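Local coordinates for sulfoquinovosidase (Escherichia coli, PDB 5AEG), which hydrolyses sulfoquinovosyl diacylglycerides and simpler sulfoquinovosides to release sulfoquinovose, the sugar that the bacterium degrades through sulfoglycolysis, at residues V257-Q262 / W546-D551; L451-A456 / M533-E538; D544-Q547 / E553-A556; R611-A616 / A670-L675; V618-E621 / D625-L628. All blocks are in the same frame, centred on the assembly; numbering follows the deposited sequence.

Contact 1 of 5, residues V257-Q262 / W546-D551; sequences VTLGIQ and WQFDGD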
# COMPACT_ATOMS: atom_id res chain seq x y z
N VAL A 257 -12.23 18.32 -0.61
CA VAL A 257 -10.86 18.02 -1.10
C VAL A 257 -9.87 18.68 -0.20
O VAL A 257 -10.10 19.83 0.23
CB VAL A 257 -10.64 18.42 -2.55
CG1 VAL A 257 -10.78 19.92 -2.84
CG2 VAL A 257 -9.28 17.93 -3.06
N THR A 258 -8.76 17.97 0.03
CA THR A 258 -7.58 18.55 0.70
C THR A 258 -6.66 19.10 -0.40
O THR A 258 -6.17 18.35 -1.29
CB THR A 258 -6.90 17.51 1.59
OG1 THR A 258 -7.75 17.15 2.69
CG2 THR A 258 -5.50 18.02 2.11
N LEU A 259 -6.37 20.40 -0.37
CA LEU A 259 -5.61 21.02 -1.45
C LEU A 259 -4.14 20.94 -1.15
O LEU A 259 -3.70 21.36 -0.07
CB LEU A 259 -5.98 22.49 -1.60
CG LEU A 259 -7.40 22.78 -1.94
CD1 LEU A 259 -7.69 24.27 -1.75
CD2 LEU A 259 -7.75 22.40 -3.35
N GLY A 260 -3.36 20.36 -2.08
CA GLY A 260 -1.86 20.24 -1.97
C GLY A 260 -1.32 21.54 -2.48
O GLY A 260 -1.51 21.90 -3.65
N ILE A 261 -0.73 22.28 -1.55
CA ILE A 261 -0.17 23.60 -1.83
C ILE A 261 1.25 23.71 -1.21
O ILE A 261 1.47 23.22 -0.15
CB ILE A 261 -1.06 24.71 -1.30
CG1 ILE A 261 -2.54 24.55 -1.78
CG2 ILE A 261 -0.47 26.06 -1.73
CD1 ILE A 261 -3.54 25.46 -1.08
N GLN A 262 2.17 24.34 -1.93
CA GLN A 262 3.46 24.73 -1.38
C GLN A 262 3.63 26.24 -1.64
O GLN A 262 2.92 26.83 -2.44
CB GLN A 262 4.55 23.93 -2.07
CG GLN A 262 4.41 22.42 -1.88
CD GLN A 262 5.47 21.60 -2.60
OE1 GLN A 262 6.43 21.13 -1.98
NE2 GLN A 262 5.26 21.36 -3.85
N TRP A 546 -0.41 20.99 -14.87
CA TRP A 546 -1.72 21.66 -14.68
C TRP A 546 -2.19 21.41 -13.26
O TRP A 546 -2.09 20.26 -12.77
CB TRP A 546 -2.72 21.14 -15.70
CG TRP A 546 -3.90 21.99 -15.82
CD1 TRP A 546 -5.09 21.94 -15.15
CD2 TRP A 546 -3.95 23.15 -16.65
NE1 TRP A 546 -5.93 22.98 -15.56
CE2 TRP A 546 -5.24 23.74 -16.48
CE3 TRP A 546 -3.04 23.73 -17.52
CZ2 TRP A 546 -5.62 24.91 -17.18
CZ3 TRP A 546 -3.44 24.92 -18.24
CH2 TRP A 546 -4.69 25.49 -18.03
N GLN A 547 -2.60 22.48 -12.58
CA GLN A 547 -3.04 22.40 -11.22
C GLN A 547 -4.50 22.67 -11.02
O GLN A 547 -5.19 23.11 -11.96
CB GLN A 547 -2.23 23.38 -10.37
CG GLN A 547 -0.72 23.24 -10.51
CD GLN A 547 -0.12 21.88 -10.04
OE1 GLN A 547 -0.78 21.04 -9.38
NE2 GLN A 547 1.18 21.71 -10.32
N PHE A 548 -4.98 22.42 -9.80
CA PHE A 548 -6.43 22.52 -9.47
C PHE A 548 -7.07 23.90 -9.77
O PHE A 548 -8.28 24.01 -9.90
CB PHE A 548 -6.71 22.09 -8.05
CG PHE A 548 -6.04 22.89 -6.98
CD1 PHE A 548 -6.44 24.20 -6.71
CD2 PHE A 548 -5.05 22.31 -6.16
CE1 PHE A 548 -5.86 24.94 -5.69
CE2 PHE A 548 -4.45 23.04 -5.15
CZ PHE A 548 -4.87 24.34 -4.87
N ASP A 549 -6.21 24.94 -9.86
CA ASP A 549 -6.67 26.32 -10.09
C ASP A 549 -6.20 26.84 -11.42
O ASP A 549 -6.09 28.05 -11.61
CB ASP A 549 -6.25 27.21 -8.93
CG ASP A 549 -4.72 27.22 -8.68
OD1 ASP A 549 -3.99 26.38 -9.30
OD2 ASP A 549 -4.30 28.09 -7.88
N GLY A 550 -5.93 25.95 -12.38
CA GLY A 550 -5.28 26.37 -13.64
C GLY A 550 -6.17 27.29 -14.48
O GLY A 550 -5.68 28.10 -15.24
N ASP A 551 -7.49 27.13 -14.36
CA ASP A 551 -8.46 27.99 -15.12
C ASP A 551 -9.85 27.75 -14.53
O ASP A 551 -10.05 26.86 -13.60
CB ASP A 551 -8.37 27.80 -16.69
CG ASP A 551 -8.85 26.44 -17.22
OD1 ASP A 551 -9.45 25.62 -16.46
OD2 ASP A 551 -8.64 26.18 -18.43
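F548 presents one face of its ring to L259 and its edge to G260 and I261. The methyl L259 CD2 sits almost exactly over the middle of the ring, 3.7 Å from the F548 centroid and only 6° off the normal, a CH-pi contact in which all six ring carbons share. L259 CG stands anti to the carbonyl carbon (chi1 -61°), and chi2 of 167° then brings the CD2 branch over that face. At the rim, near the ring plane, G260 O lies 3.5 Å from F548 CE2, and I261 CG1 approaches F548 CZ at 3.9 Å. Both aliphatic side chains cross the phenyl group at about a right angle. In the next shell, F548 projects from a type I turn, Q547 to G550, with G550 N bonded to Q547 O at 3.0 Å. F548 occupies the turn's second position, and D549 beside it forms a salt bridge with K271. With an alanine in place of F548, L259 and I261 would probably face a gap, and the turn would lose its apolar hold on the strand. The contact joins the first barrel strand of the TIM-barrel domain, 257-260, to the loop between strand 534-536 and helix 552-567. M275 of helix 265-277 touches both L259 and F548, while backbone bonds from T258 to M534 and T536 tie the first strand to the last.

Contact 2 of 5, residues L451-A456 / M533-E538; sequences LFFMRA and MMRTHE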
# COMPACT_ATOMS: atom_id res chain seq x y z
N LEU A 451 -5.62 12.41 10.87
CA LEU A 451 -5.44 11.40 9.78
C LEU A 451 -4.04 11.52 9.15
O LEU A 451 -3.70 12.56 8.53
CB LEU A 451 -6.59 11.55 8.72
CG LEU A 451 -6.37 10.36 7.76
CD1 LEU A 451 -6.89 9.01 8.17
CD2 LEU A 451 -6.05 10.65 6.32
N PHE A 452 -3.23 10.50 9.32
CA PHE A 452 -1.97 10.41 8.57
C PHE A 452 -2.08 9.39 7.45
O PHE A 452 -2.89 8.42 7.50
CB PHE A 452 -0.74 10.16 9.46
CG PHE A 452 -0.73 8.89 10.16
CD1 PHE A 452 -0.14 7.76 9.58
CD2 PHE A 452 -1.22 8.82 11.44
CE1 PHE A 452 -0.11 6.55 10.30
CE2 PHE A 452 -1.24 7.64 12.12
CZ PHE A 452 -0.67 6.51 11.58
N PHE A 453 -1.29 9.58 6.43
CA PHE A 453 -1.34 8.69 5.30
C PHE A 453 0.07 8.30 4.90
O PHE A 453 0.97 9.15 4.96
CB PHE A 453 -2.19 9.28 4.15
CG PHE A 453 -1.83 10.69 3.75
CD1 PHE A 453 -2.38 11.76 4.40
CD2 PHE A 453 -1.04 10.91 2.62
CE1 PHE A 453 -2.03 13.06 4.06
CE2 PHE A 453 -0.72 12.21 2.23
CZ PHE A 453 -1.24 13.27 2.95
N MET A 454 0.22 7.04 4.46
CA MET A 454 1.52 6.48 4.15
C MET A 454 1.53 5.86 2.80
O MET A 454 0.47 5.40 2.30
CB MET A 454 1.83 5.33 5.20
CG MET A 454 1.79 5.88 6.60
SD MET A 454 2.46 4.72 7.82
CE MET A 454 4.22 4.74 7.48
N ARG A 455 2.72 5.75 2.20
CA ARG A 455 2.83 4.90 1.04
C ARG A 455 3.45 3.53 1.32
O ARG A 455 2.96 2.55 0.85
CB ARG A 455 3.55 5.55 -0.15
CG ARG A 455 5.00 5.95 -0.01
CD ARG A 455 5.50 6.63 -1.32
NE ARG A 455 6.75 7.33 -0.95
CZ ARG A 455 8.01 6.94 -1.14
NH1 ARG A 455 8.37 5.91 -1.83
NH2 ARG A 455 8.99 7.64 -0.60
N ALA A 456 4.57 3.49 2.03
CA ALA A 456 5.16 2.23 2.44
C ALA A 456 4.35 1.49 3.47
O ALA A 456 3.67 2.11 4.29
CB ALA A 456 6.58 2.47 2.95
N MET A 533 -11.07 9.40 -0.02
CA MET A 533 -10.35 10.64 0.33
C MET A 533 -9.95 11.33 -0.96
O MET A 533 -9.44 10.67 -1.85
CB MET A 533 -9.14 10.32 1.22
CG MET A 533 -8.33 11.54 1.61
SD MET A 533 -7.15 11.10 2.85
CE MET A 533 -6.14 12.59 2.84
N MET A 534 -10.16 12.63 -1.02
CA MET A 534 -9.78 13.48 -2.11
C MET A 534 -8.64 14.42 -1.68
O MET A 534 -8.82 15.21 -0.74
CB MET A 534 -10.94 14.35 -2.57
CG MET A 534 -12.09 13.55 -3.18
SD MET A 534 -13.29 14.57 -4.02
CE MET A 534 -12.50 15.14 -5.56
N ARG A 535 -7.48 14.32 -2.35
CA ARG A 535 -6.30 15.12 -1.97
C ARG A 535 -5.46 15.30 -3.21
O ARG A 535 -5.21 14.30 -3.92
CB ARG A 535 -5.48 14.44 -0.86
CG ARG A 535 -4.21 15.26 -0.51
CD ARG A 535 -3.28 14.56 0.42
NE ARG A 535 -2.90 13.20 -0.09
CZ ARG A 535 -2.02 13.00 -1.06
NH1 ARG A 535 -1.42 14.02 -1.72
NH2 ARG A 535 -1.73 11.76 -1.48
N THR A 536 -5.09 16.56 -3.51
CA THR A 536 -4.26 16.86 -4.63
C THR A 536 -2.77 16.92 -4.30
O THR A 536 -2.35 16.83 -3.10
CB THR A 536 -4.71 18.18 -5.29
OG1 THR A 536 -4.25 19.28 -4.56
CG2 THR A 536 -6.23 18.27 -5.44
N HIS A 537 -1.98 16.94 -5.34
CA HIS A 537 -0.51 17.06 -5.22
C HIS A 537 -0.02 17.95 -6.34
O HIS A 537 -0.44 17.80 -7.49
CB HIS A 537 0.18 15.68 -5.38
CG HIS A 537 1.52 15.59 -4.69
ND1 HIS A 537 2.54 16.51 -4.86
CD2 HIS A 537 2.03 14.66 -3.82
CE1 HIS A 537 3.59 16.18 -4.16
NE2 HIS A 537 3.31 15.07 -3.49
N GLU A 538 0.89 18.89 -6.03
CA GLU A 538 1.47 19.65 -7.14
C GLU A 538 2.38 18.87 -8.07
O GLU A 538 2.55 19.22 -9.24
CB GLU A 538 2.21 20.87 -6.62
CG GLU A 538 1.30 21.87 -5.89
CD GLU A 538 2.05 23.15 -5.41
OE1 GLU A 538 3.30 23.12 -5.34
OE2 GLU A 538 1.34 24.16 -5.06
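F453 and R535 lay two flat groups nearly parallel, the phenyl and guanidinium planes only 5° apart. F453 CE2 lies 3.2 Å above one face of the guanidinium, displaced toward its rim, so the overlap is partial. Relative to the phenyl ring, R535 NE approaches obliquely, 3.3 Å from F453 CE2. The methylene R535 CD adds an apolar touch at 3.5 Å from F453 CZ. With its chain bent at chi3 (54°), R535 turns the guanidinium plane along the phenyl group. Its polar nitrogens are held from other sides: NH2 forms a salt bridge with D504, and NE is hydrogen-bonded to H502 NE2. R535 NH1 makes a weak bond to T536 O, 3.3 Å long. These partners fix the rotation of the guanidinium, and the nearby carboxylate of D504 would be expected to balance its buried charge. Fully extended, M533 meets L451 tip to tip, with M533 SD 3.7 Å from L451 CD2, and its methyl CE reaches F453 CD1 at 4.2 Å, crossing the phenyl at about a right angle. Beside the contact lies the active site: H537 binds the sulfoquinovosyl substrate, and R455 forms a salt bridge with the nucleophile D405. L451 and F453 belong to strand 451-454 and R535 to strand 534-536, the fifth and eighth of the TIM barrel. The two strands are not neighbours in the sheet, so their side chains meet across the barrel interior. M467 packs on F453 and H502 on M533, strand 451-454 is bonded to strand 401-404, and helices 422-444 and 552-567 touch F452 and M534 respectively.

Contact 3 of 5, residues D544-Q547 / E553-A556; sequences DNWQ and ETIA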
# COMPACT_ATOMS: atom_id res chain seq x y z
N ASP A 544 5.48 22.53 -14.23
CA ASP A 544 5.26 21.80 -15.45
C ASP A 544 3.88 21.17 -15.52
O ASP A 544 3.53 20.61 -16.52
CB ASP A 544 6.26 20.66 -15.61
CG ASP A 544 7.69 21.16 -15.93
OD1 ASP A 544 7.84 22.36 -16.21
OD2 ASP A 544 8.61 20.34 -15.90
N ASN A 545 3.14 21.20 -14.44
CA ASN A 545 1.88 20.46 -14.38
C ASN A 545 0.69 21.42 -14.30
O ASN A 545 0.74 22.41 -13.58
CB ASN A 545 1.92 19.62 -13.06
CG ASN A 545 2.89 18.43 -13.13
OD1 ASN A 545 3.18 17.89 -14.19
ND2 ASN A 545 3.36 18.02 -11.99
N TRP A 546 -0.41 20.99 -14.87
CA TRP A 546 -1.72 21.66 -14.68
C TRP A 546 -2.19 21.41 -13.26
O TRP A 546 -2.09 20.26 -12.77
CB TRP A 546 -2.72 21.14 -15.70
CG TRP A 546 -3.90 21.99 -15.82
CD1 TRP A 546 -5.09 21.94 -15.15
CD2 TRP A 546 -3.95 23.15 -16.65
NE1 TRP A 546 -5.93 22.98 -15.56
CE2 TRP A 546 -5.24 23.74 -16.48
CE3 TRP A 546 -3.04 23.73 -17.52
CZ2 TRP A 546 -5.62 24.91 -17.18
CZ3 TRP A 546 -3.44 24.92 -18.24
CH2 TRP A 546 -4.69 25.49 -18.03
N GLN A 547 -2.60 22.48 -12.58
CA GLN A 547 -3.04 22.40 -11.22
C GLN A 547 -4.50 22.67 -11.02
O GLN A 547 -5.19 23.11 -11.96
CB GLN A 547 -2.23 23.38 -10.37
CG GLN A 547 -0.72 23.24 -10.51
CD GLN A 547 -0.12 21.88 -10.04
OE1 GLN A 547 -0.78 21.04 -9.38
NE2 GLN A 547 1.18 21.71 -10.32
N GLU A 553 -12.57 26.48 -15.83
CA GLU A 553 -13.16 25.18 -16.12
C GLU A 553 -12.63 24.11 -15.12
O GLU A 553 -13.39 23.28 -14.62
CB GLU A 553 -12.85 24.76 -17.53
CG GLU A 553 -13.44 23.41 -17.93
CD GLU A 553 -13.05 22.94 -19.33
OE1 GLU A 553 -12.25 23.62 -20.03
OE2 GLU A 553 -13.57 21.87 -19.72
N THR A 554 -11.34 24.18 -14.81
CA THR A 554 -10.75 23.26 -13.84
C THR A 554 -11.36 23.47 -12.49
O THR A 554 -11.72 22.50 -11.83
CB THR A 554 -9.20 23.48 -13.77
OG1 THR A 554 -8.67 23.31 -15.08
CG2 THR A 554 -8.55 22.51 -12.75
N ILE A 555 -11.45 24.72 -12.03
CA ILE A 555 -12.00 25.02 -10.72
C ILE A 555 -13.48 24.56 -10.63
O ILE A 555 -13.90 23.95 -9.64
CB ILE A 555 -11.87 26.57 -10.36
CG1 ILE A 555 -10.37 26.93 -10.16
CG2 ILE A 555 -12.60 26.87 -9.09
CD1 ILE A 555 -10.06 28.41 -10.24
N ALA A 556 -14.28 24.86 -11.67
CA ALA A 556 -15.69 24.46 -11.62
C ALA A 556 -15.80 22.90 -11.60
O ALA A 556 -16.77 22.32 -11.10
CB ALA A 556 -16.45 25.00 -12.83
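T554 reaches from the first turn of its helix to W546 and to the backbone of Q547. Its CB lies 3.8 Å from W546 NE1, at the edge of the indole and in its plane. From there the two branches part. The hydroxyl OG1 accepts the indole N-H: W546 NE1 to T554 OG1 is 2.8 Å, with a nearly straight angle of 166°, and the oxygen lies only 9° out of the ring plane. The same OG1 is also hydrogen-bonded to D551 OD1, so the hydroxyl links the indole to the carboxylate. The other branch, the methyl CG2, stands anti to the backbone N of T554 and rests 3.5 Å from Q547 O. W546 thus has its one ring nitrogen satisfied, while K518 and L521 of helix 518-528 touch its side chain. The Q547 side chain is held instead by P542 O, E538 O and R516. D551 is the N-cap of helix 552-567, and T554 stands in the first turn just past it. This is an N-terminal helix cap in the TIM-barrel domain, in which the loop entering the helix is fastened back to its opening turn by the indole N-H.

Contact 4 of 5, residues R611-A616 / A670-L675; sequences RDILVA and ALFASL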
# COMPACT_ATOMS: atom_id res chain seq x y z
N ARG A 611 -20.96 -1.64 -1.08
CA ARG A 611 -21.74 -2.67 -1.75
C ARG A 611 -22.43 -2.28 -3.07
O ARG A 611 -22.56 -3.13 -3.97
CB ARG A 611 -22.81 -3.17 -0.76
CG ARG A 611 -23.75 -4.27 -1.24
CD ARG A 611 -23.10 -5.58 -1.54
NE ARG A 611 -24.02 -6.57 -2.21
CZ ARG A 611 -24.16 -6.70 -3.54
NH1 ARG A 611 -23.47 -5.90 -4.46
NH2 ARG A 611 -24.99 -7.62 -3.99
N ASP A 612 -22.85 -1.01 -3.20
CA ASP A 612 -23.92 -0.66 -4.16
C ASP A 612 -23.49 0.22 -5.32
O ASP A 612 -24.30 0.55 -6.18
CB ASP A 612 -25.05 0.03 -3.36
CG ASP A 612 -25.80 -0.92 -2.40
OD1 ASP A 612 -25.77 -2.09 -2.68
OD2 ASP A 612 -26.33 -0.48 -1.38
N ILE A 613 -22.21 0.65 -5.36
CA ILE A 613 -21.76 1.47 -6.50
C ILE A 613 -20.66 0.74 -7.22
O ILE A 613 -19.73 0.21 -6.58
CB ILE A 613 -21.19 2.83 -6.00
CG1 ILE A 613 -22.30 3.63 -5.36
CG2 ILE A 613 -20.59 3.59 -7.20
CD1 ILE A 613 -21.89 4.93 -4.69
N LEU A 614 -20.73 0.69 -8.54
CA LEU A 614 -19.72 0.09 -9.35
C LEU A 614 -19.01 1.22 -10.08
O LEU A 614 -19.67 2.06 -10.75
CB LEU A 614 -20.31 -0.91 -10.30
CG LEU A 614 -19.36 -1.71 -11.25
CD1 LEU A 614 -19.95 -3.07 -11.57
CD2 LEU A 614 -18.98 -1.01 -12.52
N VAL A 615 -17.66 1.21 -10.06
CA VAL A 615 -16.85 2.32 -10.69
C VAL A 615 -15.85 1.73 -11.67
O VAL A 615 -15.09 0.78 -11.33
CB VAL A 615 -16.09 3.18 -9.66
CG1 VAL A 615 -15.38 4.40 -10.29
CG2 VAL A 615 -16.97 3.58 -8.49
N ALA A 616 -15.80 2.29 -12.87
CA ALA A 616 -14.78 1.87 -13.80
C ALA A 616 -14.13 3.13 -14.35
O ALA A 616 -14.56 3.68 -15.34
CB ALA A 616 -15.33 1.02 -14.90
N ALA A 670 -32.14 6.60 -3.32
CA ALA A 670 -32.58 7.98 -3.42
C ALA A 670 -31.35 8.94 -3.33
O ALA A 670 -31.29 9.90 -4.07
CB ALA A 670 -33.57 8.33 -2.37
N LEU A 671 -30.39 8.67 -2.45
CA LEU A 671 -29.14 9.52 -2.38
C LEU A 671 -28.45 9.46 -3.77
O LEU A 671 -28.11 10.46 -4.31
CB LEU A 671 -28.19 9.03 -1.30
CG LEU A 671 -26.92 9.90 -1.10
CD1 LEU A 671 -27.29 11.29 -0.63
CD2 LEU A 671 -26.11 9.22 -0.07
N PHE A 672 -28.31 8.28 -4.35
CA PHE A 672 -27.59 8.14 -5.61
C PHE A 672 -28.34 8.77 -6.77
O PHE A 672 -27.72 9.32 -7.66
CB PHE A 672 -27.25 6.69 -5.93
CG PHE A 672 -26.49 5.96 -4.83
CD1 PHE A 672 -25.63 6.63 -4.00
CD2 PHE A 672 -26.69 4.60 -4.63
CE1 PHE A 672 -24.93 5.96 -3.02
CE2 PHE A 672 -25.97 3.91 -3.65
CZ PHE A 672 -25.08 4.59 -2.87
N ALA A 673 -29.66 8.72 -6.76
CA ALA A 673 -30.40 9.36 -7.81
C ALA A 673 -30.23 10.94 -7.81
O ALA A 673 -30.38 11.60 -8.82
CB ALA A 673 -31.89 9.00 -7.67
N SER A 674 -29.92 11.48 -6.70
CA SER A 674 -29.71 12.91 -6.54
C SER A 674 -28.38 13.43 -7.15
O SER A 674 -28.25 14.60 -7.43
CB SER A 674 -29.77 13.27 -5.07
OG SER A 674 -28.56 13.10 -4.33
N LEU A 675 -27.44 12.53 -7.46
CA LEU A 675 -26.10 12.89 -8.01
C LEU A 675 -26.12 13.63 -9.33
O LEU A 675 -25.44 14.67 -9.48
CB LEU A 675 -25.22 11.63 -8.18
CG LEU A 675 -24.83 10.91 -6.89
CD1 LEU A 675 -24.00 9.66 -7.20
CD2 LEU A 675 -24.06 11.81 -5.98
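I613 and D612 pack against the ring of F672, the tight part of this contact. I613 CD1 stands over one face of the phenyl, 4.0 Å from its centroid and 29° off the normal, so this CH-pi contact leans toward the rim; the nearest ring atom, F672 CE1, is 3.6 Å away. Behind the methyl, I613 CG1 lies 3.9 Å from F672 CZ, also above the plane. I613 CG1 is anti to the carbonyl carbon (chi1 -65°), which carries the chain obliquely across the phenyl. At the ring's edge, near its plane, D612 CB comes to 4.0 Å from F672 CE2. The aspartate meets the aromatic only through this methylene: its carboxylate is taken up by S666 OG and by a salt bridge to R663. Y571 packs edge-to-face with F672, and Y662 meets the same ring at an inclined angle. The looser, solvent side of segment 670-675 is confined to exposed A670 and the partly exposed A673 and S674. Within the segment, S674 OG donates to L671 O at 2.7 Å, in the carbonyl plane and on a lone pair, and S674 N reaches L671 O at 3.2 Å. L671 O is therefore gripped twice by one residue. L671, S674 and L675 also touch T567 of helix 552-567. The whole is a helix-on-sheet packing, in which the C-terminal helix 669-673 sets a single phenylalanine against strand 613-615 of the antiparallel sheet in the family 31 C-terminal domain.

Contact 5 of 5, residues V618-E621 / D625-L628; sequences VHEE and DWTL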
# COMPACT_ATOMS: atom_id res chain seq x y z
N VAL A 618 -12.12 6.02 -16.21
CA VAL A 618 -11.51 6.18 -17.47
C VAL A 618 -10.00 6.36 -17.24
O VAL A 618 -9.60 7.28 -16.58
CB VAL A 618 -12.14 7.41 -18.25
CG1 VAL A 618 -11.41 7.72 -19.54
CG2 VAL A 618 -13.62 7.09 -18.52
N HIS A 619 -9.17 5.50 -17.81
CA HIS A 619 -7.69 5.55 -17.58
C HIS A 619 -6.89 5.74 -18.87
O HIS A 619 -5.67 5.63 -18.88
CB HIS A 619 -7.22 4.37 -16.74
CG HIS A 619 -7.43 3.03 -17.39
ND1 HIS A 619 -6.78 2.59 -18.53
CD2 HIS A 619 -8.26 2.03 -17.02
CE1 HIS A 619 -7.19 1.37 -18.81
NE2 HIS A 619 -8.08 1.02 -17.91
N GLU A 620 -7.58 6.12 -19.95
CA GLU A 620 -6.95 6.43 -21.25
C GLU A 620 -7.24 7.86 -21.68
O GLU A 620 -8.33 8.35 -21.42
CB GLU A 620 -7.45 5.47 -22.35
CG GLU A 620 -7.04 4.02 -22.19
CD GLU A 620 -7.78 3.08 -23.10
OE1 GLU A 620 -8.53 3.50 -24.01
OE2 GLU A 620 -7.61 1.89 -22.90
N GLU A 621 -6.29 8.46 -22.40
CA GLU A 621 -6.34 9.79 -22.97
C GLU A 621 -7.36 9.83 -24.13
O GLU A 621 -7.44 8.87 -24.87
CB GLU A 621 -4.92 10.13 -23.53
CG GLU A 621 -4.65 11.62 -23.65
CD GLU A 621 -3.29 11.98 -24.23
OE1 GLU A 621 -2.37 11.15 -24.29
OE2 GLU A 621 -3.14 13.13 -24.64
N ASP A 625 -16.03 7.71 -24.63
CA ASP A 625 -16.84 6.64 -24.05
C ASP A 625 -15.89 5.63 -23.30
O ASP A 625 -14.69 5.80 -23.31
CB ASP A 625 -17.66 5.95 -25.15
CG ASP A 625 -16.81 5.30 -26.24
OD1 ASP A 625 -15.58 5.23 -26.20
OD2 ASP A 625 -17.40 4.81 -27.20
N TRP A 626 -16.45 4.56 -22.76
CA TRP A 626 -15.73 3.62 -21.94
C TRP A 626 -16.52 2.30 -21.84
O TRP A 626 -17.77 2.32 -21.80
CB TRP A 626 -15.53 4.20 -20.53
CG TRP A 626 -14.51 3.45 -19.72
CD1 TRP A 626 -14.70 2.69 -18.64
CD2 TRP A 626 -13.12 3.48 -19.96
NE1 TRP A 626 -13.47 2.21 -18.17
CE2 TRP A 626 -12.50 2.65 -18.99
CE3 TRP A 626 -12.32 4.11 -20.97
CZ2 TRP A 626 -11.13 2.47 -18.97
CZ3 TRP A 626 -10.91 3.89 -20.95
CH2 TRP A 626 -10.37 3.04 -19.98
N THR A 627 -15.78 1.21 -21.83
CA THR A 627 -16.31 -0.20 -21.85
C THR A 627 -15.86 -0.84 -20.58
O THR A 627 -14.69 -0.68 -20.16
CB THR A 627 -15.79 -0.89 -23.13
OG1 THR A 627 -16.30 -0.22 -24.28
CG2 THR A 627 -16.22 -2.36 -23.19
N LEU A 628 -16.78 -1.50 -19.89
CA LEU A 628 -16.56 -2.10 -18.61
C LEU A 628 -17.52 -3.27 -18.51
O LEU A 628 -18.32 -3.51 -19.45
CB LEU A 628 -16.87 -1.11 -17.50
CG LEU A 628 -18.29 -0.59 -17.54
CD1 LEU A 628 -18.88 -0.71 -16.15
CD2 LEU A 628 -18.34 0.85 -18.05
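V618 and W626 come closest where the chain returns on itself, their CA atoms 6.7 Å apart with no backbone bonding between the two segments. This is the loop leading into strand 625-630 of the glycoside hydrolase family 31 C-terminal domain, a strand paired antiparallel with 647-652. The indole of W626 reaches back into the loop and is met from several directions. V618 CA lies over one face, 3.8 Å from the centroid of the six-membered ring and 6° off its normal, a CH-pi contact made by the backbone carbon itself. V618 CG2 continues along the indole, 3.9 Å from W626 CD2. At the far rim the indole turns its edge toward the imidazole of H619 in a T-shaped pair, with the planes at 83° and the centroids 4.8 Å apart. W626 CH2 stands over the middle of the imidazole, and H619 CD2 is 3.5 Å from W626 CZ2. Having CG anti to its backbone N (chi1 -166°), W626 can extend its indole this far from the strand. The extended chain of E620 crosses the benzo end at about a right angle, E620 CD lying 3.9 Å from W626 CZ3. A serine replacing W626 would probably leave the H619 imidazole without its edge-on partner and V618 without the surface on which it rests, opening a gap between loop and strand. The carboxylates at the margin are clipped together by one guanidinium: R623 NH1 takes E620 OE1 and R623 NH2 takes D625 OD1.

In the fold
Contacts 1, 2 and 3 belong to the TIM-barrel domain, contact 5 to the C-terminal domain, and contact 4 joins that domain's sheet to the chain's last helix. Contacts 1, 2, 4 and 5 are buried. Contacts 1 and 2 meet through neighbouring strands 257-260 and 534-536, where G260 N bonds T536 OG1; contact 2 is deeper, about 12 Å from the chain centre, and mixes buried charge with apolar packing. Contact 3 shares W546 and Q547 with contact 1 but is only partly buried and is dominated by one polar bond. Contacts 4 and 5 touch through consecutive strands 613-615 and 625-630, away from the active site and the calcium site. Both centre on one aromatic side chain, as contact 1 does.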